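Local coordinates for cupin 2 conserved barrel domain protein (Leptotrichia buccalis, PDB 3RNS) that is of unknown function but belongs to the cupin family and folds as two cupin-type beta barrels within one chain, at residues E105-K109 and K150-M155; F15-T20 and S40-L44; V154-F160 and F218-L224. All blocks are in the same frame, centred on the assembly; numbering follows the deposited sequence.

Interaction 1: E105-K109 and K150-M155; sequences EIGEK and KPNLVM
The carboxylate of E108 takes K150 over one side of its plane: the methylene K150 CD sits above it, 3.4 Å from E108 OE2. N152 CB approaches E108 OE2 from the other side of the plane, at a low slant, 4.3 Å away. The lysine chain passes obliquely over the acid before bending at its last torsion, and K150 NZ stays 4.4 Å from E108 OE1, too far for a salt bridge, so attraction between the opposite charges is probably only a loose supplement to the methylene contact. E108, N152 and M155 are each modelled in two conformers, and the contacts given are those of one. Deeper in, the contact is entirely apolar. I106 CG2 meets L153 CD1 at 3.6 Å, the two side chains crossing at about a right angle, while I106 CD1 and the selenomethionine methyl M155 CE approach tip to tip at 3.7 Å. M155 runs straight to its selenium and then turns (chi3 68°), which brings the methyl round to the isoleucine. No hydrogen bond joins the two segments; their strand axes, 9.2 Å apart and crossing at 142°, are far beyond backbone pairing distance, and the strands meet through side chains. Strand 101-108 belongs to the N-terminal barrel and strand 153-160 to the C-terminal one, with I223 of strand 218-225 and Y60 of strand 59-65 adding to this interface between barrels.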
loop_
_atom_site.group_PDB
_atom_site.type_symbol
_atom_site.label_atom_id
_atom_site.label_comp_id
_atom_site.label_asym_id
_atom_site.label_seq_id
_atom_site.Cartn_x
_atom_site.Cartn_y
_atom_site.Cartn_z
ATOM N N GLU A 105 -1.835 -6.386 -1.500
ATOM C CA GLU A 105 -1.623 -6.862 -2.839
ATOM C C GLU A 105 -2.302 -5.873 -3.795
ATOM O O GLU A 105 -3.479 -5.619 -3.674
ATOM C CB GLU A 105 -2.230 -8.270 -3.054
ATOM C CG GLU A 105 -2.067 -8.801 -4.488
ATOM C CD GLU A 105 -2.774 -10.145 -4.725
ATOM O OE1 GLU A 105 -3.895 -10.145 -5.275
ATOM O OE2 GLU A 105 -2.206 -11.208 -4.380
ATOM N N ILE A 106 -1.559 -5.361 -4.757
ATOM C CA ILE A 106 -2.066 -4.410 -5.733
ATOM C C ILE A 106 -1.908 -5.129 -7.052
ATOM O O ILE A 106 -0.832 -5.604 -7.353
ATOM C CB ILE A 106 -1.278 -3.082 -5.747
ATOM C CG1 ILE A 106 -1.195 -2.462 -4.353
ATOM C CG2 ILE A 106 -1.934 -2.078 -6.654
ATOM C CD1 ILE A 106 0.040 -2.861 -3.552
ATOM N N GLY A 107 -2.985 -5.271 -7.790
ATOM C CA GLY A 107 -2.934 -5.945 -9.038
ATOM C C GLY A 107 -3.532 -5.191 -10.187
ATOM O O GLY A 107 -4.459 -4.418 -9.989
ATOM N N GLU A 108 -2.952 -5.398 -11.382
ATOM C CA GLU A 108 -3.566 -5.055 -12.673
ATOM C C GLU A 108 -4.257 -6.312 -13.164
ATOM O O GLU A 108 -3.641 -7.386 -13.170
ATOM C CB GLU A 108 -2.521 -4.681 -13.724
ATOM C CG GLU A 108 -1.917 -3.269 -13.640
ATOM C CD GLU A 108 -1.656 -2.675 -15.037
ATOM O OE1 GLU A 108 -0.968 -3.335 -15.861
ATOM O OE2 GLU A 108 -2.163 -1.560 -15.328
ATOM N N LYS A 109 -5.497 -6.210 -13.606
ATOM C CA LYS A 109 -6.173 -7.425 -14.032
ATOM C C LYS A 109 -5.639 -7.947 -15.418
ATOM O O LYS A 109 -5.234 -9.135 -15.514
ATOM C CB LYS A 109 -7.695 -7.258 -13.914
ATOM C CG LYS A 109 -8.103 -7.117 -12.446
ATOM C CD LYS A 109 -9.608 -7.170 -12.193
ATOM C CE LYS A 109 -9.944 -6.539 -10.837
ATOM N NZ LYS A 109 -11.391 -6.296 -10.689
ATOM N N LYS A 150 0.793 3.999 -14.834
ATOM C CA LYS A 150 0.045 3.275 -15.870
ATOM C C LYS A 150 -1.361 3.843 -15.940
ATOM O O LYS A 150 -1.797 4.527 -15.020
ATOM C CB LYS A 150 -0.054 1.822 -15.490
ATOM C CG LYS A 150 1.255 1.143 -15.309
ATOM C CD LYS A 150 1.001 -0.305 -14.962
ATOM C CE LYS A 150 2.295 -1.067 -14.675
ATOM N NZ LYS A 150 2.998 -1.441 -15.965
ATOM N N PRO A 151 -2.108 3.539 -17.007
ATOM C CA PRO A 151 -3.399 4.217 -17.064
ATOM C C PRO A 151 -4.416 3.759 -15.995
ATOM O O PRO A 151 -5.379 4.468 -15.730
ATOM C CB PRO A 151 -3.904 3.905 -18.491
ATOM C CG PRO A 151 -2.976 2.793 -19.041
ATOM C CD PRO A 151 -2.040 2.397 -17.939
ATOM N N ASN A 152 -4.213 2.605 -15.384
ATOM C CA ASN A 152 -5.156 2.161 -14.345
ATOM C C ASN A 152 -4.543 2.143 -12.955
ATOM O O ASN A 152 -5.231 1.863 -11.978
ATOM C CB ASN A 152 -5.754 0.793 -14.680
ATOM C CG ASN A 152 -6.447 0.754 -16.053
ATOM O OD1 ASN A 152 -6.255 -0.179 -16.811
ATOM N ND2 ASN A 152 -7.261 1.749 -16.350
ATOM N N LEU A 153 -3.264 2.492 -12.843
ATOM C CA LEU A 153 -2.559 2.354 -11.579
ATOM C C LEU A 153 -1.334 3.273 -11.487
ATOM O O LEU A 153 -0.465 3.303 -12.389
ATOM C CB LEU A 153 -2.130 0.892 -11.417
ATOM C CG LEU A 153 -1.376 0.537 -10.146
ATOM C CD1 LEU A 153 -2.298 0.707 -8.916
ATOM C CD2 LEU A 153 -0.771 -0.899 -10.241
ATOM N N VAL A 154 -1.285 4.040 -10.408
ATOM C CA VAL A 154 -0.149 4.899 -10.098
ATOM C C VAL A 154 0.256 4.668 -8.658
ATOM O O VAL A 154 -0.616 4.688 -7.742
ATOM C CB VAL A 154 -0.473 6.403 -10.360
ATOM C CG1 VAL A 154 0.700 7.329 -9.952
ATOM C CG2 VAL A 154 -0.854 6.588 -11.808
HETATM N N MSE A 155 1.551 4.399 -8.439
HETATM C CA MSE A 155 2.075 4.238 -7.084
HETATM C C MSE A 155 3.283 5.127 -6.908
HETATM O O MSE A 155 4.195 5.126 -7.732
HETATM C CB MSE A 155 2.453 2.773 -6.757
HETATM C CG MSE A 155 1.281 1.787 -6.872
HETATM SE SE MSE A 155 1.771 -0.086 -6.613
HETATM C CE MSE A 155 2.213 -0.043 -4.721
#

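Interaction 2: F15-T20 and S40-L44. With ACT (acetate ion), chain B.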
loop_
_atom_site.group_PDB
_atom_site.type_symbol
_atom_site.label_atom_id
_atom_site.label_comp_id
_atom_site.label_asym_id
_atom_site.label_seq_id
_atom_site.Cartn_x
_atom_site.Cartn_y
_atom_site.Cartn_z
ATOM N N PHE A 15 -4.527 -1.401 9.254
ATOM C CA PHE A 15 -4.707 -2.716 8.572
ATOM C C PHE A 15 -4.221 -3.852 9.425
ATOM O O PHE A 15 -4.784 -4.935 9.378
ATOM C CB PHE A 15 -4.017 -2.745 7.192
ATOM C CG PHE A 15 -4.693 -1.878 6.168
ATOM C CD1 PHE A 15 -5.973 -1.399 6.376
ATOM C CD2 PHE A 15 -4.057 -1.546 4.991
ATOM C CE1 PHE A 15 -6.626 -0.655 5.398
ATOM C CE2 PHE A 15 -4.695 -0.804 4.031
ATOM C CZ PHE A 15 -5.968 -0.349 4.223
ATOM N N ASN A 16 -3.202 -3.592 10.248
ATOM C CA ASN A 16 -2.769 -4.608 11.168
ATOM C C ASN A 16 -3.902 -5.118 12.124
ATOM O O ASN A 16 -3.978 -6.296 12.476
ATOM C CB ASN A 16 -1.517 -4.140 11.951
ATOM C CG ASN A 16 -0.446 -5.202 11.937
ATOM O OD1 ASN A 16 -0.725 -6.424 12.137
ATOM N ND2 ASN A 16 0.772 -4.780 11.551
ATOM N N ARG A 17 -4.815 -4.233 12.480
ATOM C CA ARG A 17 -5.934 -4.593 13.309
ATOM C C ARG A 17 -7.081 -5.070 12.424
ATOM O O ARG A 17 -7.888 -5.870 12.856
ATOM C CB ARG A 17 -6.395 -3.349 14.122
ATOM C CG ARG A 17 -7.596 -3.541 14.931
ATOM C CD ARG A 17 -7.269 -4.594 16.046
ATOM N NE ARG A 17 -8.435 -4.894 16.860
ATOM C CZ ARG A 17 -9.382 -5.759 16.555
ATOM N NH1 ARG A 17 -9.352 -6.478 15.435
ATOM N NH2 ARG A 17 -10.370 -5.921 17.394
ATOM N N LEU A 18 -7.202 -4.519 11.220
ATOM C CA LEU A 18 -8.374 -4.830 10.357
ATOM C C LEU A 18 -8.356 -6.262 9.927
ATOM O O LEU A 18 -9.384 -6.886 9.860
ATOM C CB LEU A 18 -8.425 -3.960 9.118
ATOM C CG LEU A 18 -9.690 -4.076 8.244
ATOM C CD1 LEU A 18 -11.028 -3.701 8.954
ATOM C CD2 LEU A 18 -9.483 -3.197 7.085
ATOM N N ILE A 19 -7.186 -6.804 9.645
ATOM C CA ILE A 19 -7.098 -8.158 9.085
ATOM C C ILE A 19 -6.139 -8.997 9.921
ATOM O O ILE A 19 -4.994 -8.617 10.189
ATOM C CB ILE A 19 -6.712 -8.176 7.552
ATOM C CG1 ILE A 19 -6.919 -9.568 6.940
ATOM C CG2 ILE A 19 -5.223 -7.668 7.289
ATOM C CD1 ILE A 19 -7.159 -9.592 5.406
ATOM N N THR A 20 -6.631 -10.145 10.334
ATOM C CA THR A 20 -5.918 -11.021 11.211
ATOM C C THR A 20 -6.238 -12.480 10.762
ATOM O O THR A 20 -7.236 -12.713 10.071
ATOM C CB THR A 20 -6.368 -10.763 12.730
ATOM O OG1 THR A 20 -7.698 -11.228 12.904
ATOM C CG2 THR A 20 -6.317 -9.270 13.172
ATOM N N SER A 40 -6.042 -5.512 -2.511
ATOM C CA SER A 40 -6.515 -6.471 -1.531
ATOM C C SER A 40 -5.536 -6.554 -0.391
ATOM O O SER A 40 -4.359 -6.220 -0.583
ATOM C CB SER A 40 -6.680 -7.859 -2.170
ATOM O OG SER A 40 -7.812 -7.830 -2.996
ATOM N N LEU A 41 -6.031 -6.999 0.770
ATOM C CA LEU A 41 -5.226 -7.369 1.913
ATOM C C LEU A 41 -5.244 -8.887 2.171
ATOM O O LEU A 41 -6.260 -9.563 1.969
ATOM C CB LEU A 41 -5.725 -6.639 3.161
ATOM C CG LEU A 41 -5.909 -5.135 3.116
ATOM C CD1 LEU A 41 -6.453 -4.808 4.437
ATOM C CD2 LEU A 41 -4.523 -4.403 2.890
ATOM N N PHE A 42 -4.092 -9.405 2.594
ATOM C CA PHE A 42 -3.897 -10.790 2.996
ATOM C C PHE A 42 -3.280 -10.890 4.362
ATOM O O PHE A 42 -2.371 -10.101 4.692
ATOM C CB PHE A 42 -2.952 -11.483 2.017
ATOM C CG PHE A 42 -3.586 -11.820 0.699
ATOM C CD1 PHE A 42 -3.686 -10.880 -0.296
ATOM C CD2 PHE A 42 -4.114 -13.073 0.481
ATOM C CE1 PHE A 42 -4.288 -11.203 -1.498
ATOM C CE2 PHE A 42 -4.710 -13.412 -0.739
ATOM C CZ PHE A 42 -4.785 -12.468 -1.718
ATOM N N SER A 43 -3.757 -11.836 5.173
ATOM C CA SER A 43 -3.041 -12.263 6.384
ATOM C C SER A 43 -2.866 -13.760 6.334
ATOM O O SER A 43 -3.853 -14.498 6.208
ATOM C CB SER A 43 -3.816 -11.855 7.639
ATOM O OG SER A 43 -3.191 -12.304 8.821
ATOM N N LEU A 44 -1.615 -14.215 6.357
ATOM C CA LEU A 44 -1.278 -15.622 6.292
ATOM C C LEU A 44 -0.730 -16.081 7.629
ATOM O O LEU A 44 0.196 -15.481 8.147
ATOM C CB LEU A 44 -0.180 -15.867 5.256
ATOM C CG LEU A 44 -0.476 -15.796 3.780
ATOM C CD1 LEU A 44 -0.814 -14.360 3.395
ATOM C CD2 LEU A 44 0.758 -16.319 2.994
HETATM C C ACT B . -8.569 -11.225 -3.701
HETATM O O ACT B . -9.106 -12.365 -3.860
HETATM O OXT ACT B . -9.118 -10.488 -2.859
HETATM C CH3 ACT B . -7.354 -10.803 -4.469
#
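L41 holds a methyl group over the face of the F15 ring, a little toward its rim, in a CH-pi contact: L41 CD1 lies 3.9 Å from the centroid of the F15 ring, only 15° off its normal. The second branch of the leucine, L41 CD2, closes on F15 CD2 at 3.6 Å. With a serine in place of F15, L41 would lose the ring face under its methyl, and the gap would probably let the isobutyl group turn. F15 opens a single helical turn, secured by the bond from I19 N to F15 O, after which I19 leaves helical geometry and points at the strand. With CG1 anti to the backbone N (chi1 -168°), the side chain extends toward the strand, and I19 CD1 comes to 3.6 Å from L41 O, while I19 CG1 packs on S43 CB. The turn thus covers the outer face of a cupin-type barrel wall, where F64 and I31 add to the apolar layer. S43 OG is hydrogen-bonded to S21 and N100. On the inner side of the same strand, S40 OG donates a 3.0 Å hydrogen bond to OXT of an acetate ion, probably from the crystallisation liquor, whose methyl lies obliquely to the F42 ring.

Interaction 3: V154-F160 and F218-L224; sequences VMTIMSF and FKMLLIL
An unbroken antiparallel ladder in the wall of the C-terminal cupin barrel joins V154-F160 to F218-L224. Four hydrogen-bonded pairs, V154 with L224, T156 with L222, M158 with M220 and F160 with F218, each contribute two N-H to O bonds; the one from L224 N to V154 O is 2.8 Å long and nearly straight at 173°. The face bearing F160 and F218 carries an offset stack, the ring centroids of F160 and F218 lying 4.5 Å apart with planes 13° from parallel. F218 CG sits between its backbone N and carbonyl carbon (chi1 84°), which lays the ring alongside that of F160, with F218 CZ over one face of its partner. M220 extends the cluster with a Met-aromatic contact, its SE lying obliquely 5.1 Å from the F160 centroid. On the reverse face, M155 and I223 lie side by side, M155 CE being 3.8 Å from I223 CG1. Farther along, S159 CB touches K219 CG at 3.8 Å, while their polar ends go to the loop that leads into strand 142-150: S159 OG bonds to E136 O, and K219 NZ bonds to V135 O and A132 O, with a cation-pi contact to Y137. The ladder is flanked by strand 142-150 next to V154-F160 and strand 174-180 next to F218-L224, and Y186 of strand 183-188, in the barrel's other sheet, packs against F218 and M220.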
loop_
_atom_site.group_PDB
_atom_site.type_symbol
_atom_site.label_atom_id
_atom_site.label_comp_id
_atom_site.label_asym_id
_atom_site.label_seq_id
_atom_site.Cartn_x
_atom_site.Cartn_y
_atom_site.Cartn_z
ATOM N N VAL A 154 -1.285 4.040 -10.408
ATOM C CA VAL A 154 -0.149 4.899 -10.098
ATOM C C VAL A 154 0.256 4.668 -8.658
ATOM O O VAL A 154 -0.616 4.688 -7.742
ATOM C CB VAL A 154 -0.473 6.403 -10.360
ATOM C CG1 VAL A 154 0.700 7.329 -9.952
ATOM C CG2 VAL A 154 -0.854 6.588 -11.808
HETATM N N MSE A 155 1.551 4.399 -8.439
HETATM C CA MSE A 155 2.075 4.238 -7.084
HETATM C C MSE A 155 3.283 5.127 -6.908
HETATM O O MSE A 155 4.195 5.126 -7.732
HETATM C CB MSE A 155 2.453 2.773 -6.757
HETATM C CG MSE A 155 1.281 1.787 -6.872
HETATM SE SE MSE A 155 1.771 -0.086 -6.613
HETATM C CE MSE A 155 2.213 -0.043 -4.721
ATOM N N THR A 156 3.279 5.871 -5.822
ATOM C CA THR A 156 4.298 6.851 -5.571
ATOM C C THR A 156 4.620 6.876 -4.104
ATOM O O THR A 156 3.706 6.721 -3.266
ATOM C CB THR A 156 3.756 8.224 -6.031
ATOM O OG1 THR A 156 3.582 8.180 -7.457
ATOM C CG2 THR A 156 4.720 9.350 -5.690
ATOM N N ILE A 157 5.904 7.038 -3.773
ATOM C CA ILE A 157 6.329 7.224 -2.401
ATOM C C ILE A 157 6.800 8.668 -2.198
ATOM O O ILE A 157 7.470 9.227 -3.076
ATOM C CB ILE A 157 7.441 6.158 -2.003
ATOM C CG1 ILE A 157 8.191 6.558 -0.738
ATOM C CG2 ILE A 157 8.431 5.880 -3.109
ATOM C CD1 ILE A 157 7.413 6.236 0.496
HETATM N N MSE A 158 6.485 9.250 -1.043
HETATM C CA MSE A 158 6.806 10.663 -0.789
HETATM C C MSE A 158 7.271 10.886 0.619
HETATM O O MSE A 158 6.775 10.236 1.529
HETATM C CB MSE A 158 5.585 11.559 -1.035
HETATM C CG MSE A 158 4.779 11.172 -2.306
HETATM SE SE MSE A 158 3.229 12.378 -2.605
HETATM C CE MSE A 158 4.139 13.990 -2.951
ATOM N N SER A 159 8.244 11.775 0.788
ATOM C CA SER A 159 8.641 12.280 2.114
ATOM C C SER A 159 8.273 13.756 2.214
ATOM O O SER A 159 8.407 14.519 1.213
ATOM C CB SER A 159 10.140 12.082 2.373
ATOM O OG SER A 159 10.935 12.903 1.509
ATOM N N PHE A 160 7.775 14.153 3.386
ATOM C CA PHE A 160 7.335 15.527 3.631
ATOM C C PHE A 160 8.129 15.992 4.867
ATOM O O PHE A 160 8.101 15.325 5.925
ATOM C CB PHE A 160 5.847 15.611 4.015
ATOM C CG PHE A 160 4.877 15.418 2.897
ATOM C CD1 PHE A 160 4.687 14.164 2.322
ATOM C CD2 PHE A 160 4.065 16.485 2.464
ATOM C CE1 PHE A 160 3.731 13.986 1.292
ATOM C CE2 PHE A 160 3.126 16.289 1.446
ATOM C CZ PHE A 160 2.991 15.061 0.852
ATOM N N PHE A 218 6.916 13.232 7.782
ATOM C CA PHE A 218 6.293 11.941 7.514
ATOM C C PHE A 218 6.600 11.425 6.123
ATOM O O PHE A 218 7.012 12.171 5.225
ATOM C CB PHE A 218 4.760 11.959 7.847
ATOM C CG PHE A 218 3.887 12.489 6.757
ATOM C CD1 PHE A 218 3.253 11.630 5.901
ATOM C CD2 PHE A 218 3.698 13.858 6.582
ATOM C CE1 PHE A 218 2.471 12.109 4.871
ATOM C CE2 PHE A 218 2.892 14.345 5.584
ATOM C CZ PHE A 218 2.278 13.453 4.695
ATOM N N LYS A 219 6.424 10.124 5.948
ATOM C CA LYS A 219 6.505 9.500 4.629
ATOM C C LYS A 219 5.216 8.706 4.369
ATOM O O LYS A 219 4.599 8.141 5.299
ATOM C CB LYS A 219 7.730 8.537 4.549
ATOM C CG LYS A 219 9.052 9.201 4.637
ATOM C CD LYS A 219 10.199 8.199 4.686
ATOM C CE LYS A 219 11.478 8.884 4.921
ATOM N NZ LYS A 219 12.595 7.945 4.891
HETATM N N MSE A 220 4.828 8.653 3.104
HETATM C CA MSE A 220 3.689 7.889 2.691
HETATM C C MSE A 220 3.874 7.215 1.338
HETATM O O MSE A 220 4.631 7.660 0.480
HETATM C CB MSE A 220 2.488 8.831 2.583
HETATM C CG MSE A 220 2.761 10.062 1.674
HETATM SE SE MSE A 220 1.094 11.033 1.115
HETATM C CE MSE A 220 0.494 9.736 -0.110
ATOM N N LEU A 221 3.156 6.129 1.167
ATOM C CA LEU A 221 2.936 5.486 -0.089
ATOM C C LEU A 221 1.523 5.815 -0.565
ATOM O O LEU A 221 0.525 5.671 0.188
ATOM C CB LEU A 221 3.070 3.965 0.068
ATOM C CG LEU A 221 2.591 3.015 -1.059
ATOM C CD1 LEU A 221 3.462 3.147 -2.352
ATOM C CD2 LEU A 221 2.523 1.556 -0.495
ATOM N N LEU A 222 1.425 6.187 -1.824
ATOM C CA LEU A 222 0.145 6.504 -2.474
ATOM C C LEU A 222 -0.127 5.487 -3.565
ATOM O O LEU A 222 0.715 5.281 -4.467
ATOM C CB LEU A 222 0.197 7.908 -3.104
ATOM C CG LEU A 222 -1.026 8.310 -3.995
ATOM C CD1 LEU A 222 -2.244 8.555 -3.104
ATOM C CD2 LEU A 222 -0.762 9.527 -4.890
ATOM N N ILE A 223 -1.306 4.859 -3.504
ATOM C CA ILE A 223 -1.716 3.906 -4.520
ATOM C C ILE A 223 -3.016 4.464 -5.047
ATOM O O ILE A 223 -4.051 4.465 -4.332
ATOM C CB ILE A 223 -1.930 2.457 -3.974
ATOM C CG1 ILE A 223 -0.669 1.881 -3.276
ATOM C CG2 ILE A 223 -2.359 1.477 -5.136
ATOM C CD1 ILE A 223 -1.014 0.718 -2.311
ATOM N N LEU A 224 -2.973 4.910 -6.296
ATOM C CA LEU A 224 -4.138 5.425 -6.998
ATOM C C LEU A 224 -4.622 4.419 -8.042
ATOM O O LEU A 224 -3.859 4.048 -8.947
ATOM C CB LEU A 224 -3.789 6.741 -7.671
ATOM C CG LEU A 224 -4.789 7.392 -8.623
ATOM C CD1 LEU A 224 -6.048 7.733 -7.834
ATOM C CD2 LEU A 224 -4.146 8.670 -9.318
#

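In the fold
Along the chain interaction 2 closes first, interaction 1 follows, and interaction 3 opens last. Interactions 2 and 3 lie on opposite sides of the chain's centre, their centres about 20 Å apart, one on the wall of each barrel. Interaction 1 bridges the halves: it meets interaction 2 through neighbouring strands 37-44 and 101-108, where E105 N and S40 O are probably hydrogen-bonded at 2.7 Å, and its centre is about 14 Å from that of interaction 3, with which it shares V154 and M155. The halves also exchange short strands: 13-14, just before interaction 2, joins the C-terminal sheet, and 129-130 joins the N-terminal one, consistent with a closely coupled two-barrel protein.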